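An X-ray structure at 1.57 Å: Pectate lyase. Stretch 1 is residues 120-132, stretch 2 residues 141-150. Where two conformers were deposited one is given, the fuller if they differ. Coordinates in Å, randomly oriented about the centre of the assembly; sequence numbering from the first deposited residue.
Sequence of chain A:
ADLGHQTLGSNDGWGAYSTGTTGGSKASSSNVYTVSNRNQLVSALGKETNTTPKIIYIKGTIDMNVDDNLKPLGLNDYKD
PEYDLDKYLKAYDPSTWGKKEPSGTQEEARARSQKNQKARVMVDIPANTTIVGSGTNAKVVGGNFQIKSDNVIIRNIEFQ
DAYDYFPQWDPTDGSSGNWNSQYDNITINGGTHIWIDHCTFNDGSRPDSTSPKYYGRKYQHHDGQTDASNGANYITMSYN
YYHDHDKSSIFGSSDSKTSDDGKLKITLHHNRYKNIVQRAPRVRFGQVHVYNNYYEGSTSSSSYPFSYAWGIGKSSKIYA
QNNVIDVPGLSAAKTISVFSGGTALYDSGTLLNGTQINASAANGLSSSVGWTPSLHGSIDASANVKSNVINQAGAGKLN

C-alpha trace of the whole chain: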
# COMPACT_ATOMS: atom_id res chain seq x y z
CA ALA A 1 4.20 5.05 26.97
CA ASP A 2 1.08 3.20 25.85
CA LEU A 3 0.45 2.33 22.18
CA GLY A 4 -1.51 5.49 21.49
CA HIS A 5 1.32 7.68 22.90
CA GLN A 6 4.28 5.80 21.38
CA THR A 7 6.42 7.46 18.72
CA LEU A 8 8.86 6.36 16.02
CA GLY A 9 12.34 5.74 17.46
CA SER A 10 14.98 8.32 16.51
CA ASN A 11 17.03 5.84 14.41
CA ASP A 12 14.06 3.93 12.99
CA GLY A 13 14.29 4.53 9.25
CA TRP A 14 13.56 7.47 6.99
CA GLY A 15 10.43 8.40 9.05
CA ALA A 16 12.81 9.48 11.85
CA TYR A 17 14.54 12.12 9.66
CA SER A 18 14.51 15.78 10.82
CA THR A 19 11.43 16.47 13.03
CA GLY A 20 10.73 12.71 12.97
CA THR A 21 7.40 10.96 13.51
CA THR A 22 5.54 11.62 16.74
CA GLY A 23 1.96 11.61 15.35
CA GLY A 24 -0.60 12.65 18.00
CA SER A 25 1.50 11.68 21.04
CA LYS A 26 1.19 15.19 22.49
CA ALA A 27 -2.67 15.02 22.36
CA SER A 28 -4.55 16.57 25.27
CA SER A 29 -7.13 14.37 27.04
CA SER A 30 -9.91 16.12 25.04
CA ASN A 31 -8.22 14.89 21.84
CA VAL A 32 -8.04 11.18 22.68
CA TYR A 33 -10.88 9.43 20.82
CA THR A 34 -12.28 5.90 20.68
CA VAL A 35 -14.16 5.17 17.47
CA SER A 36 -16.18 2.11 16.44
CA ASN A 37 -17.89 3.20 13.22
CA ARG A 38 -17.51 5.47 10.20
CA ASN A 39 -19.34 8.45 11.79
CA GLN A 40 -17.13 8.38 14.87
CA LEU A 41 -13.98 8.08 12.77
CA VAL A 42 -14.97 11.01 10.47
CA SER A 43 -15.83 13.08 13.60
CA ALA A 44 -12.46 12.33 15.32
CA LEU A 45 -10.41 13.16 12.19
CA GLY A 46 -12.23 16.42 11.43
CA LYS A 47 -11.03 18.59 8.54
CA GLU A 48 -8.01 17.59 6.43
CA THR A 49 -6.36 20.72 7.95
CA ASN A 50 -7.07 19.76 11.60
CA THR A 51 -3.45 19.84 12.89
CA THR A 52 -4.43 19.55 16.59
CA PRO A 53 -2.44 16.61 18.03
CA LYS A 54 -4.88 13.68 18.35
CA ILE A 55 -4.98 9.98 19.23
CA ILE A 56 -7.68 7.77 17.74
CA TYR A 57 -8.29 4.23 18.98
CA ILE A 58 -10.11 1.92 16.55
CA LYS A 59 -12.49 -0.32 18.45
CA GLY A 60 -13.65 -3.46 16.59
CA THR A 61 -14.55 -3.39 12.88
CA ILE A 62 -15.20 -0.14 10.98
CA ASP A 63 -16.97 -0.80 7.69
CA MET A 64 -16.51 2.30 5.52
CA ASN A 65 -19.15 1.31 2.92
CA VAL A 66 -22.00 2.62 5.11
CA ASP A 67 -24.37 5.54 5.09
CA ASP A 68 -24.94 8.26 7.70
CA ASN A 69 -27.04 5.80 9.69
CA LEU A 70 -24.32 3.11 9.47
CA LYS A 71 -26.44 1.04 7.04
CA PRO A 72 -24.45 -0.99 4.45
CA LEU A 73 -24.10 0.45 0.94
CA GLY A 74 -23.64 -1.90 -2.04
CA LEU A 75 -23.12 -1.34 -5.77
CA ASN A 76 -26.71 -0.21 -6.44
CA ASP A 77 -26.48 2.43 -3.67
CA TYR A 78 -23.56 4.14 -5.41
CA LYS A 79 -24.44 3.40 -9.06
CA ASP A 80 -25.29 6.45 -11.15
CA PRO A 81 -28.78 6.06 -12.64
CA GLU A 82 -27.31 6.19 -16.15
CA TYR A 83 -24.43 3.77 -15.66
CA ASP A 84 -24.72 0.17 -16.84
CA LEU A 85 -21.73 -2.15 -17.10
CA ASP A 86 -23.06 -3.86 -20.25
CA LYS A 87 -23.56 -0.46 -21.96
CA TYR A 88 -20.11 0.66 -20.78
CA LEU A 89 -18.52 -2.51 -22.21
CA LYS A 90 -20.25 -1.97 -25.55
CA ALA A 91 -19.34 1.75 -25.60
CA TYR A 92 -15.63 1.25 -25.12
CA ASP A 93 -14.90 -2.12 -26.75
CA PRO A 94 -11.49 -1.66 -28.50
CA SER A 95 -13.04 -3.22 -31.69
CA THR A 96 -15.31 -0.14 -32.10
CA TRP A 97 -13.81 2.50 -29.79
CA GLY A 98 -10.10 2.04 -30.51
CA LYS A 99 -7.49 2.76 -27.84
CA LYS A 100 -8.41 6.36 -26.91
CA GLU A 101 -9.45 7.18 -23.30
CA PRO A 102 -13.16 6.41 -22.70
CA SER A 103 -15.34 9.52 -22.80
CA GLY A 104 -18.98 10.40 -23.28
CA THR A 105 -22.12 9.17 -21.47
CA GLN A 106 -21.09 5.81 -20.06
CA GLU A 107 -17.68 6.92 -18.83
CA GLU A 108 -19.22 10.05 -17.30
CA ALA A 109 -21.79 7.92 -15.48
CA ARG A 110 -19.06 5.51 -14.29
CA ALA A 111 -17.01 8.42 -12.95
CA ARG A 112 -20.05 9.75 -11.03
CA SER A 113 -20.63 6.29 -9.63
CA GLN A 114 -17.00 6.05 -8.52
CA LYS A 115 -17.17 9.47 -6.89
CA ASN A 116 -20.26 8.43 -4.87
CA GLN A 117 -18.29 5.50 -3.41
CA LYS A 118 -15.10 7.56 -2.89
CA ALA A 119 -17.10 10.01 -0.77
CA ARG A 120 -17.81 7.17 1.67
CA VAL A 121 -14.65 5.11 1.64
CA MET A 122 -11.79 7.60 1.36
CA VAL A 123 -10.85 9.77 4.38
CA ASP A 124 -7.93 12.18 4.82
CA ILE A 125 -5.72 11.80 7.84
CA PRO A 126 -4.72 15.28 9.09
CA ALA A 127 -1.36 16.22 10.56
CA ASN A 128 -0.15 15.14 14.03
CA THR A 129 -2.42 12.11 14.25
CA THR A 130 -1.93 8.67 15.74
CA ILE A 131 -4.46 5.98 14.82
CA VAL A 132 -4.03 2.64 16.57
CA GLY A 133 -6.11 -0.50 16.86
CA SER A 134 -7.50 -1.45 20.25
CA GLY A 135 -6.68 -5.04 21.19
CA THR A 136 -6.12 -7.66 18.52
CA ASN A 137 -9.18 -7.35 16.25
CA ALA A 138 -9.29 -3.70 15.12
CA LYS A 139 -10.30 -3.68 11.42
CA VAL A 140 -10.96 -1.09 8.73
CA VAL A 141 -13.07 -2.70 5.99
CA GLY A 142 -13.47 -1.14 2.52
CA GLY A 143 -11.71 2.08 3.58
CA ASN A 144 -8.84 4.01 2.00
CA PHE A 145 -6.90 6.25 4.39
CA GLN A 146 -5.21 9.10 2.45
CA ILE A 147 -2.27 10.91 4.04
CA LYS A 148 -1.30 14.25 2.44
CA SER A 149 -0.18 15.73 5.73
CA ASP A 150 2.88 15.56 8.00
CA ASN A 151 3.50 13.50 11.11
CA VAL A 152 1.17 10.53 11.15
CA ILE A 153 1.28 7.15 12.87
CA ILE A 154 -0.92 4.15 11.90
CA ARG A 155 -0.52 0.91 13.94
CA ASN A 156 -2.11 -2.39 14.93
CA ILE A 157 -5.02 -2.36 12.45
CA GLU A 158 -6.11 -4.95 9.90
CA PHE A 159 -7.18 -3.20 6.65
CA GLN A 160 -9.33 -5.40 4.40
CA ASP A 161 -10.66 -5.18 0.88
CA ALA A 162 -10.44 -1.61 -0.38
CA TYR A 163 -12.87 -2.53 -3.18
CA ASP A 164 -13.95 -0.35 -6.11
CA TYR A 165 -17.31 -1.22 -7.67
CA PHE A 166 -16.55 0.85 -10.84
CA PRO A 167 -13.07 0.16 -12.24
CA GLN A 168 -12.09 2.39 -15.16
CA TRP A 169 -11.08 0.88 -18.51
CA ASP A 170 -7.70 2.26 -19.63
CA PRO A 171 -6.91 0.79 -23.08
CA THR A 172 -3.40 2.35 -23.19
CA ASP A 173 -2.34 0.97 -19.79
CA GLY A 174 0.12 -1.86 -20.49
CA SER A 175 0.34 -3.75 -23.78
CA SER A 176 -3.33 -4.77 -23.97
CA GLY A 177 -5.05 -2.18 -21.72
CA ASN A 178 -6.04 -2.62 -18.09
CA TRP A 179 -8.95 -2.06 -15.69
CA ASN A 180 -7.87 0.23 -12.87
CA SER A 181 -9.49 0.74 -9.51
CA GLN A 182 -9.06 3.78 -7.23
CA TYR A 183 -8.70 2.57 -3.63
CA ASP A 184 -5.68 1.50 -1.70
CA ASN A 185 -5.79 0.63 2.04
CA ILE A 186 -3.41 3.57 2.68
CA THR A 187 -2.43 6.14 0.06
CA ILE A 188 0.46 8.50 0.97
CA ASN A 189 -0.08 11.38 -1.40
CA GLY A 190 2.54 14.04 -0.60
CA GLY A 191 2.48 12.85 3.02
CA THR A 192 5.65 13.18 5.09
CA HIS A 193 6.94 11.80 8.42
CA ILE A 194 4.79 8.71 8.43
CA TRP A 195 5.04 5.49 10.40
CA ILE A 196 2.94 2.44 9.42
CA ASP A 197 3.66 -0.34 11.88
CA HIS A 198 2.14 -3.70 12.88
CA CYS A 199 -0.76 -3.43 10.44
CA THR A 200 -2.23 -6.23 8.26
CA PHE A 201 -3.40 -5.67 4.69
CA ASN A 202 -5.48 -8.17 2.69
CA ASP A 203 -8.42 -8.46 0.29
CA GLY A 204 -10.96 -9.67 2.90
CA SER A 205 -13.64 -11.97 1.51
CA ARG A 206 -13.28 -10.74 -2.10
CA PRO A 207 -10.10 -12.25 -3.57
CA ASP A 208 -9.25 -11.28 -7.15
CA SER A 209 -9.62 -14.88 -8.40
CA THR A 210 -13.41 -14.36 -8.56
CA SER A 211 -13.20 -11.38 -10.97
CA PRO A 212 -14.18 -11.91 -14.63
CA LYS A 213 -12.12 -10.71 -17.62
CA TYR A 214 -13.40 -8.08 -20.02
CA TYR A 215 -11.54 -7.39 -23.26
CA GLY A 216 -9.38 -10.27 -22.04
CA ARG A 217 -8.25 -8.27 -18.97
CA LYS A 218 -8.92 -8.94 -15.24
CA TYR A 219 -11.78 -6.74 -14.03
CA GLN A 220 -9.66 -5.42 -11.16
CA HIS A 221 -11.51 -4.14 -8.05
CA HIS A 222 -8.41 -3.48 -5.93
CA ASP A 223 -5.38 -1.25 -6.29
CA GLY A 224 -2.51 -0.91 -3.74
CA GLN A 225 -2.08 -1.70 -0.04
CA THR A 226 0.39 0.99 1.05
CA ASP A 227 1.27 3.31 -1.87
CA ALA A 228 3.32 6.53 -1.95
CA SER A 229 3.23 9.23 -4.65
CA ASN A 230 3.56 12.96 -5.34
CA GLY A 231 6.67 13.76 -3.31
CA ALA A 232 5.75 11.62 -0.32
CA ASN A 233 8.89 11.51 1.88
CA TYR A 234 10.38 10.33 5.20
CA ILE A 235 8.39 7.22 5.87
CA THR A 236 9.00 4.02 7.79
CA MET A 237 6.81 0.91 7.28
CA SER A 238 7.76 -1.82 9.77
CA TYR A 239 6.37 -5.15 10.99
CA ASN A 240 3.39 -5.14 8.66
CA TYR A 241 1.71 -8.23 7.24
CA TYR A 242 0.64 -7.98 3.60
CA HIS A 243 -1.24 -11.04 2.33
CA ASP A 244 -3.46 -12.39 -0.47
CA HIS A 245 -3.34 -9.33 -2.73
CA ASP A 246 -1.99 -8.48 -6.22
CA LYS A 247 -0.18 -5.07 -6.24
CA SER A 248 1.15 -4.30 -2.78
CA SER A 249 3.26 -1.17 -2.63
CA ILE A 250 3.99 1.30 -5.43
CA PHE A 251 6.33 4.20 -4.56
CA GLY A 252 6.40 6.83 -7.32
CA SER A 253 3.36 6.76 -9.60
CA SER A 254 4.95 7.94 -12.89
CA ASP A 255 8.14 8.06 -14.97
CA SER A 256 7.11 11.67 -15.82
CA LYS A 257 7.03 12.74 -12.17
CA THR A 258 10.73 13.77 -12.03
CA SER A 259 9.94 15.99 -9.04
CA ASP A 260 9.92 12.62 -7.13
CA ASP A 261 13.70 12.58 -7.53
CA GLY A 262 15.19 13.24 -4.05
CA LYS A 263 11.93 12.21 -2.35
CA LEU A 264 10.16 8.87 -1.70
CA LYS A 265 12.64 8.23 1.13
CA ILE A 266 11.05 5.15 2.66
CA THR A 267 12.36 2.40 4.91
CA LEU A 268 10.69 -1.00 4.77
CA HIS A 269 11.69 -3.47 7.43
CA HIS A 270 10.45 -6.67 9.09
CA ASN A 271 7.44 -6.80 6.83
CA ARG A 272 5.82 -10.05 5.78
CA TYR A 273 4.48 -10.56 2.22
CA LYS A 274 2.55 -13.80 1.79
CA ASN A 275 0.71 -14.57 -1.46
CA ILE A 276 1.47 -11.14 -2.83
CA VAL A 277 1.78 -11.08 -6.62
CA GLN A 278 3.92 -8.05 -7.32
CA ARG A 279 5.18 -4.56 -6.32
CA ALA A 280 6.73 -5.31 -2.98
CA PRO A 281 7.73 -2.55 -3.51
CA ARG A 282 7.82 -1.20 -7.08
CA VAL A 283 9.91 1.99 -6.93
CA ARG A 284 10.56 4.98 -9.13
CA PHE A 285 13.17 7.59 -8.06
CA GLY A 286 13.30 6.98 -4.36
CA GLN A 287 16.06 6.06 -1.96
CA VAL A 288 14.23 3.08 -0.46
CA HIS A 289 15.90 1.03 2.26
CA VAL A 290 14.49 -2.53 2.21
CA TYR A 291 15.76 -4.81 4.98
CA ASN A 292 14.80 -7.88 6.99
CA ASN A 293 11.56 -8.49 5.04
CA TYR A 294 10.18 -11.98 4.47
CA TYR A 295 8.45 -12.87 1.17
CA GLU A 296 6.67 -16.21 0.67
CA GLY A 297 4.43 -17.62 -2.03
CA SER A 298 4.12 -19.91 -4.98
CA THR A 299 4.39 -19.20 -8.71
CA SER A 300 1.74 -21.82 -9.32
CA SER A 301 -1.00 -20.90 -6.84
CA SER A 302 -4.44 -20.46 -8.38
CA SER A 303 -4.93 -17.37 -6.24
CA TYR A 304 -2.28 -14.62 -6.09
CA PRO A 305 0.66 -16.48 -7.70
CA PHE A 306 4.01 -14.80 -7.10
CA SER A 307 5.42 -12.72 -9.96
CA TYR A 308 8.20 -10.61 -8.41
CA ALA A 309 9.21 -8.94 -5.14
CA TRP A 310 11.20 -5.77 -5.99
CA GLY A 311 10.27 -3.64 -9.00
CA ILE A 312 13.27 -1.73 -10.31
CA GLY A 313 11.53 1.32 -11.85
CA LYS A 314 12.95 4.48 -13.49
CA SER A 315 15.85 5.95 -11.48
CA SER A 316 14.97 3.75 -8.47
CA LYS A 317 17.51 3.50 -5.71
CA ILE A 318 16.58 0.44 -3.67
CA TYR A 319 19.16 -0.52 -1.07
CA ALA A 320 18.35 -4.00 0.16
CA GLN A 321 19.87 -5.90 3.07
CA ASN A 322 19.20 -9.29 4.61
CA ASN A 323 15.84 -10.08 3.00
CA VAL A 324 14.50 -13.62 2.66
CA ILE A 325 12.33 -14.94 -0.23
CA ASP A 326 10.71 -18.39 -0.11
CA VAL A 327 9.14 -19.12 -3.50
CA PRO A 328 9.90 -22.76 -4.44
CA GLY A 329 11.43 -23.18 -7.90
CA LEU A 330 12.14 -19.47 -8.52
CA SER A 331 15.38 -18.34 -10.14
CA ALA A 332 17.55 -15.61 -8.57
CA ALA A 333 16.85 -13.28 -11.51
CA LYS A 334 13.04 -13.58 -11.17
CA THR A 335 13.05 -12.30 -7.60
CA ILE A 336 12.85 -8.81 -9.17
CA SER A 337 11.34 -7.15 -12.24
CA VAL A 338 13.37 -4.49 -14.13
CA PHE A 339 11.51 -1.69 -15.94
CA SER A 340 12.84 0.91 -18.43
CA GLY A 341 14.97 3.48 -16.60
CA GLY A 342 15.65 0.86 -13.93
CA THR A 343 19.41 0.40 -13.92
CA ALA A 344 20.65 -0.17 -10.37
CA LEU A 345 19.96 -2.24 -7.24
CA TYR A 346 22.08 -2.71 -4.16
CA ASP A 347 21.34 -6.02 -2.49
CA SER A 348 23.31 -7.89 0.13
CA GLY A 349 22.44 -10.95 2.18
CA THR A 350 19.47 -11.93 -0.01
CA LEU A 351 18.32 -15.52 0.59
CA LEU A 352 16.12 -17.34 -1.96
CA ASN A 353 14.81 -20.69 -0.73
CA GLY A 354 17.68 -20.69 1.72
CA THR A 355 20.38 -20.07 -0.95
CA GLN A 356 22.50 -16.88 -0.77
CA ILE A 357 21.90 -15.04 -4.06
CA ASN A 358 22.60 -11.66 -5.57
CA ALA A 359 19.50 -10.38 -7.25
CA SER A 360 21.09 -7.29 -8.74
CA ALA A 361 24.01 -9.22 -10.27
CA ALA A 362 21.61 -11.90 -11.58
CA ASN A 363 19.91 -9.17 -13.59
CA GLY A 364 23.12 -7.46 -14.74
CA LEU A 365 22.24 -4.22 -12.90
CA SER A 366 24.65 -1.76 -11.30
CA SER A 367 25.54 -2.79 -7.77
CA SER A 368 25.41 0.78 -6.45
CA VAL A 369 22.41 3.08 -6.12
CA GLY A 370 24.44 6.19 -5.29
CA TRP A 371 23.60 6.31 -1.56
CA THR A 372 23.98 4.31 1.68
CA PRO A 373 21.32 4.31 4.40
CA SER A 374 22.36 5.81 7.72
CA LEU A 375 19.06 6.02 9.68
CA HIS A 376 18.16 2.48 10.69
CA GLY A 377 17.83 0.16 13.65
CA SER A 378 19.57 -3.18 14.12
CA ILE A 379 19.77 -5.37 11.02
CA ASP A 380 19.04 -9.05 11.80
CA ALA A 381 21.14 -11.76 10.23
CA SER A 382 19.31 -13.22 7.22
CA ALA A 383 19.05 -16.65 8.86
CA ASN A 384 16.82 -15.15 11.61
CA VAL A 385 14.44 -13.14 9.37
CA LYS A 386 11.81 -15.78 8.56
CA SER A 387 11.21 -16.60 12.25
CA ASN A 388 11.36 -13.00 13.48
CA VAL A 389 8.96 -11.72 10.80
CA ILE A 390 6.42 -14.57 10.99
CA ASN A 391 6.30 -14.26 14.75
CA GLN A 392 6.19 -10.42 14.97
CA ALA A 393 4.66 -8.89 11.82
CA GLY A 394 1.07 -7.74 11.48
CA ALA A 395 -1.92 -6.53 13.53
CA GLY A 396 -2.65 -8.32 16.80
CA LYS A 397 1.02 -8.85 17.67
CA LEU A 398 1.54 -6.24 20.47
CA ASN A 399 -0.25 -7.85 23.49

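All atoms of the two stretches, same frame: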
# COMPACT_ATOMS: atom_id res chain seq x y z
N ARG A 120 -17.64 7.97 0.46
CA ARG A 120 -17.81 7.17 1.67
C ARG A 120 -16.51 6.52 2.14
O ARG A 120 -16.21 6.47 3.32
CB ARG A 120 -18.87 6.08 1.47
CG ARG A 120 -20.20 6.61 0.94
CD ARG A 120 -20.62 7.84 1.76
NE ARG A 120 -21.05 7.48 3.11
CZ ARG A 120 -21.55 8.36 3.97
NH1 ARG A 120 -21.66 9.63 3.62
NH2 ARG A 120 -21.95 7.98 5.17
N VAL A 121 -15.74 5.98 1.20
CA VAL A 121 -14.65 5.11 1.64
C VAL A 121 -13.30 5.77 1.87
O VAL A 121 -12.48 5.21 2.61
CB VAL A 121 -14.42 3.94 0.65
CG1 VAL A 121 -15.69 3.08 0.49
CG2 VAL A 121 -13.89 4.43 -0.71
N MET A 122 -13.07 6.92 1.24
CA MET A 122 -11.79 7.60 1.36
C MET A 122 -11.88 8.69 2.44
O MET A 122 -12.77 9.49 2.40
CB MET A 122 -11.35 8.18 0.02
CG MET A 122 -9.84 8.39 -0.04
SD MET A 122 -9.32 8.90 -1.68
CE MET A 122 -9.83 7.55 -2.70
N VAL A 123 -10.93 8.68 3.38
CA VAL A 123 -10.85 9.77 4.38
C VAL A 123 -9.41 10.26 4.46
O VAL A 123 -8.46 9.44 4.38
CB VAL A 123 -11.35 9.36 5.80
CG1 VAL A 123 -12.86 9.21 5.76
CG2 VAL A 123 -10.60 8.05 6.31
N ASP A 124 -9.25 11.57 4.65
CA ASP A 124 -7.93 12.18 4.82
C ASP A 124 -7.53 12.19 6.27
O ASP A 124 -8.32 12.55 7.16
CB ASP A 124 -7.85 13.59 4.26
CG ASP A 124 -8.06 13.65 2.72
OD1 ASP A 124 -7.90 12.65 1.97
OD2 ASP A 124 -8.40 14.74 2.23
N ILE A 125 -6.28 11.80 6.50
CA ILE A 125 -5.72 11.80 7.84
C ILE A 125 -4.93 13.12 8.03
O ILE A 125 -3.92 13.35 7.33
CB ILE A 125 -4.78 10.60 8.10
CG1 ILE A 125 -5.41 9.28 7.54
CG2 ILE A 125 -4.42 10.54 9.61
CD1 ILE A 125 -6.85 8.90 8.09
N PRO A 126 -5.41 13.99 8.93
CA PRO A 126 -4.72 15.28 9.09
C PRO A 126 -3.44 15.13 9.88
O PRO A 126 -3.12 14.06 10.44
CB PRO A 126 -5.74 16.11 9.89
CG PRO A 126 -6.43 15.10 10.77
CD PRO A 126 -6.48 13.80 9.94
N ALA A 127 -2.66 16.22 9.91
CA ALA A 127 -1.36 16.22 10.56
C ALA A 127 -1.42 15.93 12.06
O ALA A 127 -2.42 16.26 12.74
CB ALA A 127 -0.70 17.60 10.35
N ASN A 128 -0.32 15.38 12.59
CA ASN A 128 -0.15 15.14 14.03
C ASN A 128 -1.23 14.22 14.57
O ASN A 128 -1.95 14.55 15.53
CB ASN A 128 -0.13 16.47 14.83
CG ASN A 128 0.82 17.49 14.23
OD1 ASN A 128 1.97 17.19 13.92
ND2 ASN A 128 0.34 18.72 14.04
N THR A 129 -1.36 13.06 13.92
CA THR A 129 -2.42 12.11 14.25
C THR A 129 -1.80 10.76 14.46
O THR A 129 -0.95 10.34 13.66
CB THR A 129 -3.41 12.00 13.10
OG1 THR A 129 -4.01 13.28 12.85
CG2 THR A 129 -4.50 11.01 13.43
N THR A 130 -2.24 10.07 15.52
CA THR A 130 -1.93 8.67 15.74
C THR A 130 -3.23 7.88 15.73
O THR A 130 -4.17 8.23 16.43
CB THR A 130 -1.21 8.43 17.08
OG1 THR A 130 0.09 9.06 17.04
CG2 THR A 130 -1.08 6.88 17.40
N ILE A 131 -3.28 6.85 14.89
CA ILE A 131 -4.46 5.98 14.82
C ILE A 131 -3.98 4.57 15.09
O ILE A 131 -3.14 4.05 14.36
CB ILE A 131 -5.17 6.05 13.42
CG1 ILE A 131 -5.40 7.50 12.97
CG2 ILE A 131 -6.45 5.11 13.38
CD1 ILE A 131 -6.10 7.65 11.60
N VAL A 132 -4.51 3.95 16.15
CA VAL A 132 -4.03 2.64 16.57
C VAL A 132 -5.21 1.71 16.87
O VAL A 132 -6.24 2.16 17.37
CB VAL A 132 -3.06 2.67 17.79
CG1 VAL A 132 -1.78 3.52 17.46
CG2 VAL A 132 -3.74 3.25 19.00
N VAL A 141 -12.59 -1.88 7.07
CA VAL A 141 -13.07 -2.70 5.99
C VAL A 141 -13.61 -1.82 4.87
O VAL A 141 -14.50 -1.01 5.10
CB VAL A 141 -14.20 -3.71 6.47
CG1 VAL A 141 -14.64 -4.59 5.31
CG2 VAL A 141 -13.63 -4.62 7.58
N GLY A 142 -13.04 -1.96 3.67
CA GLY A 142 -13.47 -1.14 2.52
C GLY A 142 -12.86 0.26 2.43
O GLY A 142 -12.97 0.90 1.39
N GLY A 143 -12.20 0.71 3.50
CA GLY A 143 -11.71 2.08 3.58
C GLY A 143 -10.36 2.32 2.91
O GLY A 143 -9.55 1.39 2.74
N ASN A 144 -10.13 3.57 2.57
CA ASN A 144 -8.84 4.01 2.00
C ASN A 144 -8.46 5.22 2.80
O ASN A 144 -9.10 6.28 2.69
CB ASN A 144 -9.05 4.34 0.51
CG ASN A 144 -7.76 4.81 -0.21
OD1 ASN A 144 -6.68 5.11 0.39
ND2 ASN A 144 -7.86 4.84 -1.48
N PHE A 145 -7.44 5.09 3.66
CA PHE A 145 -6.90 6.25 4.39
C PHE A 145 -5.96 6.99 3.45
O PHE A 145 -5.06 6.37 2.89
CB PHE A 145 -6.11 5.84 5.64
CG PHE A 145 -6.94 5.39 6.82
CD1 PHE A 145 -8.33 5.23 6.74
CD2 PHE A 145 -6.28 5.05 8.02
CE1 PHE A 145 -9.09 4.77 7.86
CE2 PHE A 145 -7.02 4.60 9.14
CZ PHE A 145 -8.41 4.45 9.05
N GLN A 146 -6.16 8.31 3.26
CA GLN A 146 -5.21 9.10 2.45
C GLN A 146 -4.42 10.02 3.37
O GLN A 146 -5.00 10.66 4.24
CB GLN A 146 -5.95 9.92 1.36
CG GLN A 146 -4.95 10.73 0.57
CD GLN A 146 -5.49 11.41 -0.68
OE1 GLN A 146 -4.93 11.21 -1.78
NE2 GLN A 146 -6.53 12.24 -0.53
N ILE A 147 -3.10 10.04 3.21
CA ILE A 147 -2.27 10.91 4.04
C ILE A 147 -1.55 11.90 3.14
O ILE A 147 -0.64 11.52 2.39
CB ILE A 147 -1.25 10.12 4.96
CG1 ILE A 147 -1.97 9.02 5.75
CG2 ILE A 147 -0.53 11.11 5.88
CD1 ILE A 147 -0.99 7.90 6.30
N LYS A 148 -1.97 13.17 3.18
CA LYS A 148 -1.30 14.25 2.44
C LYS A 148 -0.52 15.14 3.38
O LYS A 148 0.21 16.02 2.95
CB LYS A 148 -2.35 15.14 1.71
CG LYS A 148 -3.33 14.33 0.87
CD LYS A 148 -4.27 15.23 -0.00
CE LYS A 148 -5.25 16.03 0.85
NZ LYS A 148 -6.07 16.99 0.01
N SER A 149 -0.67 14.87 4.67
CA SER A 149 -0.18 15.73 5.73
C SER A 149 1.15 15.23 6.30
O SER A 149 1.70 14.19 5.87
CB SER A 149 -1.23 15.74 6.83
OG SER A 149 -1.43 14.40 7.29
N ASP A 150 1.67 15.95 7.30
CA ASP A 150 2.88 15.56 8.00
C ASP A 150 2.59 14.97 9.36
O ASP A 150 1.71 15.44 10.08
CB ASP A 150 3.80 16.79 8.18
CG ASP A 150 5.18 16.43 8.78
OD1 ASP A 150 6.05 16.02 7.98
OD2 ASP A 150 5.43 16.60 10.00
O HOH W 1 -4.22 14.06 4.66
O HOH W 2 3.81 18.40 11.53

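The strand that begins at Met122, where a helix gives way to strand, pairs in parallel with strand Asn144 to Ile147, Met122, Val123 and Asp124 lying beside Asn144, Phe145 and Gln146. The backbone ladder runs from Asn144 N to Val121 O (2.9 Å), Val123 N to Asn144 O (3.1 Å), Gln146 N to Val123 O (2.8 Å) and Ile125 N to Gln146 O (2.8 Å), and along each extended strand the side chains alternate between the two faces. On the face of Met122, Asp124, Asn144 and Gln146, the extended Gln146 (chi1 and chi2 both t) carries its amide across to Asp124, whose m rotamer brings OD1 within 2.9 Å of Gln146 NE2 in a nearly straight hydrogen bond. Asp124 OD2 also makes a long salt bridge with Lys148 NZ (3.9 Å); the m turn at chi3 bends that lysine chain. The other face is apolar. Val123 CG2 lies 3.6 Å from Phe145 (m) CD1, and Ile131 CD1 lies 4.0 Å from Phe145 CE2. Ile125, m at both chi1 and chi2, folds its CD1 over one face of the Phe145 ring in a CH-pi contact, 3.7 Å from CG. Past the ladder, the p rotamer of Ser149 lets OG donate to Ile125 O (2.7 Å), while a water joins that same carbonyl to Lys148 N. Asn128 N closes the contact on Asp150 O (3.2 Å).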